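Cystalysin (Treponema denticola, PDB 1C7O) is a dimeric, pyridoxal-phosphate-dependent type of protein from the class I and II aminotransferase family, with PPG bound in a pocket built from both subunits. Local coordinates at residues 327-332 and 367-372; 307-312 and 384-389; 209-214 and 298-303. One frame throughout, in Å; residues are numbered along the deposited sequence.

Interaction 1 of 3, residues 327-332 and 367-372; sequences LQWIDF and FERINL. With PPG ((2E,3E)-4-(2-aminoethoxy)-2-[({3-hydroxy-2-methyl-5-[(phosphonooxy)methyl]pyridin-4-yl}methyl)imino]but-3-enoic acid), chain I.
Trp329 and Phe367 lie diagonally across an antiparallel strand pair, 327-331 with 367-371, the larger part of the three-stranded sheet in the small domain of this aminotransferase fold. Four backbone hydrogen bonds zip the strands together, two between Gln328 and Ile370 and two between Ile330 and Glu368; the shortest, 2.8 Å, include Ile330 N to Glu368 O.

The aromatic pair packs at one end of the face that also carries Leu327 and Arg369. Its rings are almost parallel, 4° apart, but slid so that they barely overlap, with Phe367 CD2 3.2 Å from Trp329 NE1. The offset brings Phe367 CB over the six-membered ring of Trp329 as a CH-pi contact, 3.5 Å from that ring's centroid. Asp331 stacks its carboxylate on the opposite face of Phe367, while its charge is paired with Arg333; Trp329 NE1 gives its hydrogen bond to Tyr149.

Apolar contacts dominate the other face. There branched Ile330 and Ile370 pack together, Ile330 CD1 3.7 Å from Ile370 CG2, and Phe332 CD1 rests 3.3 Å from the aliphatic CG of Glu368.

Polar binding falls to Arg369, the arginine that in this family typically receives a carboxylate. A bend at chi3 (68°) turns its guanidinium toward PPG, and Leu327 CD1 lies over one face, toward the rim, limiting movement on that side. Asn175 and Ser37 take further N-H groups. The grip on the PPG carboxylate is two-pronged: Arg369 NH1 to PPG O3B at 2.7 Å and Arg369 NH2 to PPG O2B at 2.8 Å, the latter nearly straight at 172°.

Interaction 2 of 3, residues 307-312 and 384-389; sequences KDFFEV and ERLNKA
Phe309 reaches across from helix 289-313 and meets Asn387 of helix 376-393 with the edge of its ring, Phe309 CZ lying 3.5 Å from Asn387 CB. With CG anti to the backbone N (chi1 170°), the phenyl group projects straight out between the helices, where the axes of segments 307-312 and 384-389 come within 11.4 Å. A phenylalanine suits this place because its long, flat ring reaches across the gap.

Beside it, Phe310 and Leu386 cross at about a right angle, Phe310 CZ to Leu386 CD2 3.9 Å; the leucine methyl approaches the CE2 and CZ atoms of Phe310 obliquely. The two phenylalanines also support each other: Phe309 CD2 stands over the centre of the Phe310 ring, 3.8 Å above its plane. No hydrogen bond crosses between the segments, so the contact rests on packing alone.

Farther out, charged residues flank the helices along their own turns. Lys307 NZ pairs with Glu311 OE2 at 3.4 Å, and Lys388 NZ with Glu384 OE2 at 3.6 Å; both pairs lie within their own helices and take no part across the contact.

The two segments run nearly the same way, crossing at -23°, in the small domain. Leu386 continues onto Met346 and Ala350, at helix 339-350 and its end, whereas Phe310 leans on Ile317 and Ala319 in the loop that leads to strand 327-331.

Interaction 3 of 3, residues 209-214 and 298-303; sequences LIMPGY and VIDKNQ
Met211 and Ile299 meet at about a right angle where a type II beta turn, Met211 to Tyr214, packs against the long helix 289-313 of the aminotransferase fold. The methionine is bent at chi2 and chi3, which brings its terminal methyl against the helix, Met211 CE lying 3.7 Å from Ile299 CG2. A flexible thioether suits this place, since it can follow the surface of the branched isoleucine, and Met211 SD rests 3.9 Å from the backbone CA of Asp300.

Gln303, one turn along, slides past Met211 in the opposite direction. Its CG sits between the backbone N and the carbonyl carbon (chi1 76°), the crowded position, and from there the extended chain lays Gln303 NE2 3.7 Å from Met211 CG. The far end of the amide is held elsewhere, OE1 accepting a hydrogen bond from Ile322 N.

Pro212 and Asp300 approach head on. The proline ring presents Pro212 CD to the carboxylate, 3.5 Å from Asp300 OD1, and Pro212 CG lies 3.8 Å from Asp300 CG, the carboxylate carbon. Proline fits the second place of the turn, where its ring fixes phi; Gly213 follows with phi 123°, which suits glycine because there is no CB to press against the preceding carbonyl O. The turn's own bond, Tyr214 N to Met211 O, is weak. Ile296, a turn earlier on the helix, also touches Met211 and Pro212.

Asp300 OD2 is engaged within the helix, in a salt bridge with Arg304. No direct hydrogen bond joins the segments, but polar atoms are linked through solvent: one water donates both to Pro212 O and to Asp300 OD1, each 2.7 Å from the water oxygen.

Helix 289-313 ties the three contacts together: interactions 2 and 3 use adjoining parts of it, with centres about 20 Å apart, and it leads on to strand 327-331 of interaction 1. Strand 367-371 is likewise followed by helix 376-393, so interaction 2 joins the helix that precedes strand 327-331 in the chain to the one that follows strand 367-371. Phe310 CZ meets Phe332 CZ at 3.7 Å, and Leu372 O receives a probable hydrogen bond from Asn302 ND2 at 3.0 Å, linking interaction 1 to each neighbour. Interaction 1 alone binds PPG; in interaction 3 the Ile299 side chain stays about 13 Å from it. Tyr64 of the second subunit also bonds to PPG.

Interaction 1 of 3, residues 327-332 and 367-372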
# COMPACT_ATOMS: atom_id res chain seq x y z
N LEU A 327 20.56 13.33 6.08
CA LEU A 327 21.33 12.87 4.92
C LEU A 327 22.32 13.98 4.55
O LEU A 327 21.97 14.96 3.89
CB LEU A 327 20.37 12.59 3.77
CG LEU A 327 19.18 11.67 4.11
CD1 LEU A 327 18.18 11.64 2.95
CD2 LEU A 327 19.68 10.27 4.42
N GLN A 328 23.57 13.81 4.98
CA GLN A 328 24.63 14.78 4.73
C GLN A 328 25.28 14.62 3.36
O GLN A 328 25.64 13.51 2.96
CB GLN A 328 25.68 14.67 5.84
CG GLN A 328 26.88 15.57 5.67
CD GLN A 328 27.64 15.76 6.97
OE1 GLN A 328 27.77 14.82 7.77
NE2 GLN A 328 28.17 16.96 7.19
N TRP A 329 25.44 15.74 2.67
CA TRP A 329 26.01 15.82 1.31
C TRP A 329 27.53 16.04 1.38
O TRP A 329 27.99 17.13 1.74
CB TRP A 329 25.34 16.98 0.57
CG TRP A 329 25.40 16.97 -0.95
CD1 TRP A 329 25.71 18.03 -1.75
CD2 TRP A 329 25.08 15.88 -1.84
NE1 TRP A 329 25.60 17.68 -3.08
CE2 TRP A 329 25.22 16.37 -3.16
CE3 TRP A 329 24.68 14.55 -1.64
CZ2 TRP A 329 24.97 15.57 -4.28
CZ3 TRP A 329 24.44 13.75 -2.77
CH2 TRP A 329 24.59 14.27 -4.07
N ILE A 330 28.31 15.01 1.04
CA ILE A 330 29.77 15.09 1.09
C ILE A 330 30.40 15.24 -0.30
O ILE A 330 30.07 14.49 -1.22
CB ILE A 330 30.37 13.83 1.77
CG1 ILE A 330 29.60 13.50 3.05
CG2 ILE A 330 31.85 14.06 2.10
CD1 ILE A 330 30.01 12.18 3.69
N ASP A 331 31.32 16.19 -0.42
CA ASP A 331 32.00 16.48 -1.69
C ASP A 331 33.39 15.83 -1.84
O ASP A 331 34.38 16.32 -1.31
CB ASP A 331 32.10 18.01 -1.85
CG ASP A 331 32.86 18.44 -3.11
OD1 ASP A 331 32.98 17.63 -4.06
OD2 ASP A 331 33.31 19.60 -3.15
N PHE A 332 33.43 14.73 -2.60
CA PHE A 332 34.67 14.00 -2.85
C PHE A 332 35.28 14.37 -4.20
O PHE A 332 36.07 13.61 -4.77
CB PHE A 332 34.43 12.49 -2.85
CG PHE A 332 34.20 11.90 -1.48
CD1 PHE A 332 32.95 11.92 -0.89
CD2 PHE A 332 35.24 11.28 -0.80
CE1 PHE A 332 32.73 11.33 0.35
CE2 PHE A 332 35.03 10.69 0.44
CZ PHE A 332 33.78 10.71 1.01
N PHE A 367 29.85 13.57 -5.41
CA PHE A 367 29.36 13.66 -4.03
C PHE A 367 28.91 12.31 -3.52
O PHE A 367 28.76 11.36 -4.29
CB PHE A 367 28.18 14.64 -3.93
CG PHE A 367 28.52 16.05 -4.31
CD1 PHE A 367 28.67 16.41 -5.64
CD2 PHE A 367 28.72 17.02 -3.32
CE1 PHE A 367 29.01 17.71 -5.99
CE2 PHE A 367 29.06 18.32 -3.66
CZ PHE A 367 29.20 18.67 -5.00
N GLU A 368 28.69 12.25 -2.20
CA GLU A 368 28.23 11.04 -1.53
C GLU A 368 27.24 11.48 -0.46
O GLU A 368 27.44 12.51 0.19
CB GLU A 368 29.40 10.31 -0.85
CG GLU A 368 30.52 9.86 -1.77
CD GLU A 368 30.11 8.72 -2.68
OE1 GLU A 368 30.98 8.22 -3.42
OE2 GLU A 368 28.93 8.31 -2.66
N ARG A 369 26.16 10.72 -0.27
CA ARG A 369 25.18 11.06 0.75
C ARG A 369 25.29 10.05 1.89
O ARG A 369 25.09 8.85 1.70
CB ARG A 369 23.76 11.03 0.18
CG ARG A 369 22.77 11.86 0.98
CD ARG A 369 21.35 11.55 0.61
NE ARG A 369 21.00 10.20 1.03
CZ ARG A 369 19.84 9.62 0.75
NH1 ARG A 369 18.93 10.27 0.04
NH2 ARG A 369 19.60 8.38 1.17
N ILE A 370 25.61 10.54 3.08
CA ILE A 370 25.76 9.68 4.24
C ILE A 370 24.56 9.77 5.18
O ILE A 370 24.09 10.87 5.50
CB ILE A 370 27.04 10.05 5.02
CG1 ILE A 370 27.28 9.04 6.15
CG2 ILE A 370 26.90 11.46 5.60
CD1 ILE A 370 28.58 9.28 6.91
N ASN A 371 24.06 8.62 5.61
CA ASN A 371 22.92 8.56 6.52
C ASN A 371 23.43 8.71 7.95
O ASN A 371 24.12 7.83 8.46
CB ASN A 371 22.19 7.23 6.40
CG ASN A 371 20.91 7.20 7.20
OD1 ASN A 371 20.86 7.73 8.31
ND2 ASN A 371 19.88 6.58 6.64
N LEU A 372 23.08 9.83 8.59
CA LEU A 372 23.52 10.14 9.95
C LEU A 372 22.66 9.53 11.05
O LEU A 372 23.00 9.65 12.23
CB LEU A 372 23.57 11.66 10.14
CG LEU A 372 24.42 12.44 9.12
CD1 LEU A 372 24.08 13.92 9.16
CD2 LEU A 372 25.88 12.22 9.39
N1 PPG I . 10.41 11.91 -0.73
C2 PPG I . 11.70 12.30 -0.40
C2A PPG I . 12.06 13.70 -0.74
C3 PPG I . 12.54 11.30 0.28
O3 PPG I . 13.81 11.78 0.55
C4 PPG I . 12.04 10.02 0.58
C4A PPG I . 13.02 8.98 1.11
C5 PPG I . 10.62 9.72 0.16
C6 PPG I . 9.87 10.70 -0.49
C5A PPG I . 9.98 8.29 0.36
OP4 PPG I . 8.63 8.37 0.85
P PPG I . 7.71 7.04 0.91
OP1 PPG I . 7.49 6.65 -0.50
OP2 PPG I . 6.42 7.44 1.64
OP3 PPG I . 8.46 6.05 1.73
N4A PPG I . 13.74 8.33 0.04
CAI PPG I . 14.81 7.38 0.39
CBC PPG I . 16.24 7.83 0.27
O2B PPG I . 17.31 6.96 0.54
O3B PPG I . 16.49 9.06 -0.08
CBI PPG I . 14.48 6.07 0.90
CGI PPG I . 14.64 4.91 0.10
OET PPG I . 13.85 4.68 -1.11
CEI PPG I . 14.11 3.25 -1.50
CFI PPG I . 13.56 2.31 -0.41
NI PPG I . 13.84 0.93 -0.68

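Interaction 2 of 3, residues 307-312 and 384-389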
# COMPACT_ATOMS: atom_id res chain seq x y z
N LYS A 307 31.96 16.13 9.58
CA LYS A 307 32.60 17.35 9.10
C LYS A 307 34.02 17.52 9.66
O LYS A 307 34.95 17.86 8.93
CB LYS A 307 31.75 18.57 9.47
CG LYS A 307 32.37 19.87 9.00
CD LYS A 307 31.72 21.07 9.65
CE LYS A 307 32.48 22.33 9.31
NZ LYS A 307 32.61 22.44 7.83
N ASP A 308 34.18 17.28 10.96
CA ASP A 308 35.49 17.40 11.59
C ASP A 308 36.45 16.34 11.04
O ASP A 308 37.57 16.66 10.63
CB ASP A 308 35.36 17.25 13.12
CG ASP A 308 36.71 17.13 13.81
OD1 ASP A 308 37.11 15.99 14.15
OD2 ASP A 308 37.38 18.17 14.02
N PHE A 309 35.99 15.09 11.02
CA PHE A 309 36.79 13.98 10.52
C PHE A 309 37.58 14.29 9.25
O PHE A 309 38.78 14.01 9.19
CB PHE A 309 35.89 12.76 10.27
CG PHE A 309 36.59 11.65 9.54
CD1 PHE A 309 37.49 10.81 10.21
CD2 PHE A 309 36.38 11.45 8.17
CE1 PHE A 309 38.17 9.80 9.54
CE2 PHE A 309 37.06 10.44 7.48
CZ PHE A 309 37.96 9.62 8.17
N PHE A 310 36.92 14.85 8.24
CA PHE A 310 37.60 15.16 6.99
C PHE A 310 38.58 16.33 7.12
O PHE A 310 39.67 16.31 6.54
CB PHE A 310 36.58 15.47 5.89
CG PHE A 310 35.85 14.25 5.40
CD1 PHE A 310 34.48 14.13 5.60
CD2 PHE A 310 36.52 13.24 4.72
CE1 PHE A 310 33.79 13.01 5.13
CE2 PHE A 310 35.85 12.12 4.25
CZ PHE A 310 34.48 12.01 4.45
N GLU A 311 38.18 17.34 7.89
CA GLU A 311 39.03 18.50 8.09
C GLU A 311 40.36 18.06 8.70
O GLU A 311 41.43 18.50 8.28
CB GLU A 311 38.35 19.51 9.02
CG GLU A 311 36.99 19.96 8.51
CD GLU A 311 36.35 21.02 9.39
OE1 GLU A 311 36.35 20.84 10.63
OE2 GLU A 311 35.84 22.01 8.83
N VAL A 312 40.26 17.18 9.69
CA VAL A 312 41.41 16.65 10.40
C VAL A 312 42.16 15.55 9.65
O VAL A 312 43.37 15.40 9.81
CB VAL A 312 40.99 16.08 11.78
CG1 VAL A 312 42.20 15.54 12.53
CG2 VAL A 312 40.28 17.15 12.61
N GLU A 384 36.48 5.78 10.34
CA GLU A 384 37.81 5.22 10.53
C GLU A 384 38.17 4.23 9.42
O GLU A 384 39.31 4.18 8.96
CB GLU A 384 37.87 4.54 11.91
CG GLU A 384 39.25 4.04 12.30
CD GLU A 384 40.35 5.03 11.94
OE1 GLU A 384 40.17 6.25 12.15
OE2 GLU A 384 41.41 4.57 11.44
N ARG A 385 37.19 3.44 9.00
CA ARG A 385 37.38 2.46 7.93
C ARG A 385 37.71 3.18 6.62
O ARG A 385 38.56 2.73 5.85
CB ARG A 385 36.10 1.63 7.78
CG ARG A 385 36.25 0.28 7.10
CD ARG A 385 34.87 -0.31 6.83
NE ARG A 385 34.01 -0.15 8.00
CZ ARG A 385 32.70 0.06 7.94
NH1 ARG A 385 32.09 0.13 6.76
NH2 ARG A 385 32.00 0.22 9.05
N LEU A 386 37.03 4.30 6.35
CA LEU A 386 37.28 5.07 5.13
C LEU A 386 38.63 5.76 5.27
O LEU A 386 39.39 5.88 4.30
CB LEU A 386 36.18 6.13 4.94
CG LEU A 386 36.37 7.17 3.82
CD1 LEU A 386 36.22 6.52 2.46
CD2 LEU A 386 35.34 8.28 3.99
N ASN A 387 38.92 6.20 6.49
CA ASN A 387 40.17 6.87 6.80
C ASN A 387 41.32 6.02 6.26
O ASN A 387 42.19 6.52 5.54
CB ASN A 387 40.27 7.05 8.32
CG ASN A 387 41.38 7.99 8.72
OD1 ASN A 387 41.65 8.97 8.04
ND2 ASN A 387 42.02 7.69 9.85
N LYS A 388 41.32 4.73 6.61
CA LYS A 388 42.36 3.82 6.16
C LYS A 388 42.35 3.62 4.64
O LYS A 388 43.40 3.63 4.00
CB LYS A 388 42.22 2.45 6.84
CG LYS A 388 42.34 2.47 8.37
CD LYS A 388 42.55 1.05 8.93
CE LYS A 388 42.38 0.98 10.45
NZ LYS A 388 40.95 1.09 10.91
N ALA A 389 41.15 3.45 4.07
CA ALA A 389 41.01 3.26 2.63
C ALA A 389 41.55 4.45 1.86
O ALA A 389 42.17 4.29 0.81
CB ALA A 389 39.55 3.03 2.27

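Interaction 3 of 3, residues 209-214 and 298-303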
# COMPACT_ATOMS: atom_id res chain seq x y z
N LEU A 209 12.66 16.68 10.51
CA LEU A 209 14.08 16.46 10.81
C LEU A 209 14.90 17.70 10.45
O LEU A 209 15.69 17.70 9.50
CB LEU A 209 14.57 15.24 10.03
CG LEU A 209 13.68 14.01 10.29
CD1 LEU A 209 13.92 12.96 9.23
CD2 LEU A 209 13.97 13.46 11.69
N ILE A 210 14.68 18.76 11.23
CA ILE A 210 15.35 20.04 11.05
C ILE A 210 16.50 20.14 12.04
O ILE A 210 16.32 19.92 13.25
CB ILE A 210 14.37 21.21 11.30
CG1 ILE A 210 13.09 21.02 10.48
CG2 ILE A 210 15.03 22.53 10.97
CD1 ILE A 210 13.31 20.94 8.97
N MET A 211 17.69 20.49 11.54
CA MET A 211 18.87 20.61 12.39
C MET A 211 18.87 21.84 13.28
O MET A 211 18.28 22.88 12.95
CB MET A 211 20.14 20.61 11.53
CG MET A 211 20.44 19.29 10.87
SD MET A 211 20.42 17.95 12.06
CE MET A 211 18.87 17.19 11.69
N PRO A 212 19.52 21.74 14.45
CA PRO A 212 19.62 22.85 15.40
C PRO A 212 20.22 24.05 14.69
O PRO A 212 21.36 24.00 14.23
CB PRO A 212 20.55 22.30 16.48
CG PRO A 212 20.19 20.86 16.50
CD PRO A 212 20.12 20.52 15.02
N GLY A 213 19.43 25.12 14.58
CA GLY A 213 19.89 26.32 13.91
C GLY A 213 18.98 26.73 12.76
O GLY A 213 19.25 27.72 12.08
N TYR A 214 17.91 25.99 12.53
CA TYR A 214 16.99 26.33 11.44
C TYR A 214 15.54 26.00 11.74
O TYR A 214 15.21 25.24 12.66
CB TYR A 214 17.42 25.62 10.15
CG TYR A 214 18.90 25.70 9.90
CD1 TYR A 214 19.78 24.81 10.50
CD2 TYR A 214 19.44 26.76 9.15
CE1 TYR A 214 21.16 24.97 10.39
CE2 TYR A 214 20.81 26.93 9.03
CZ TYR A 214 21.67 26.03 9.65
OH TYR A 214 23.04 26.22 9.58
N VAL A 298 21.37 13.68 18.26
CA VAL A 298 22.37 12.69 17.87
C VAL A 298 22.75 12.89 16.40
O VAL A 298 23.93 12.87 16.05
CB VAL A 298 21.83 11.27 18.07
CG1 VAL A 298 22.87 10.23 17.61
CG2 VAL A 298 21.49 11.07 19.53
N ILE A 299 21.74 13.08 15.54
CA ILE A 299 21.98 13.30 14.11
C ILE A 299 22.85 14.55 13.93
O ILE A 299 23.81 14.55 13.15
CB ILE A 299 20.64 13.52 13.36
CG1 ILE A 299 19.84 12.21 13.30
CG2 ILE A 299 20.92 14.07 11.96
CD1 ILE A 299 18.39 12.41 12.92
N ASP A 300 22.51 15.62 14.64
CA ASP A 300 23.27 16.85 14.53
C ASP A 300 24.69 16.60 15.02
O ASP A 300 25.66 17.08 14.42
CB ASP A 300 22.63 17.95 15.38
CG ASP A 300 23.43 19.23 15.36
OD1 ASP A 300 23.51 19.86 14.28
OD2 ASP A 300 23.98 19.60 16.41
N LYS A 301 24.81 15.85 16.11
CA LYS A 301 26.12 15.54 16.67
C LYS A 301 26.95 14.77 15.65
O LYS A 301 28.14 15.04 15.48
CB LYS A 301 25.97 14.70 17.95
CG LYS A 301 27.25 14.58 18.75
CD LYS A 301 27.87 13.18 18.68
CE LYS A 301 27.51 12.30 19.90
NZ LYS A 301 26.07 11.90 19.96
N ASN A 302 26.31 13.83 14.96
CA ASN A 302 27.00 13.02 13.97
C ASN A 302 27.46 13.78 12.73
O ASN A 302 28.54 13.50 12.19
CB ASN A 302 26.11 11.84 13.55
CG ASN A 302 25.87 10.85 14.68
OD1 ASN A 302 26.56 10.88 15.70
ND2 ASN A 302 24.90 9.96 14.49
N GLN A 303 26.65 14.73 12.27
CA GLN A 303 27.02 15.52 11.08
C GLN A 303 28.31 16.28 11.35
O GLN A 303 29.15 16.45 10.46
CB GLN A 303 25.90 16.51 10.71
CG GLN A 303 25.80 17.74 11.60
CD GLN A 303 24.86 18.80 11.04
OE1 GLN A 303 24.90 19.11 9.85
NE2 GLN A 303 24.03 19.36 11.90
O HOH W 1 23.07 22.26 13.16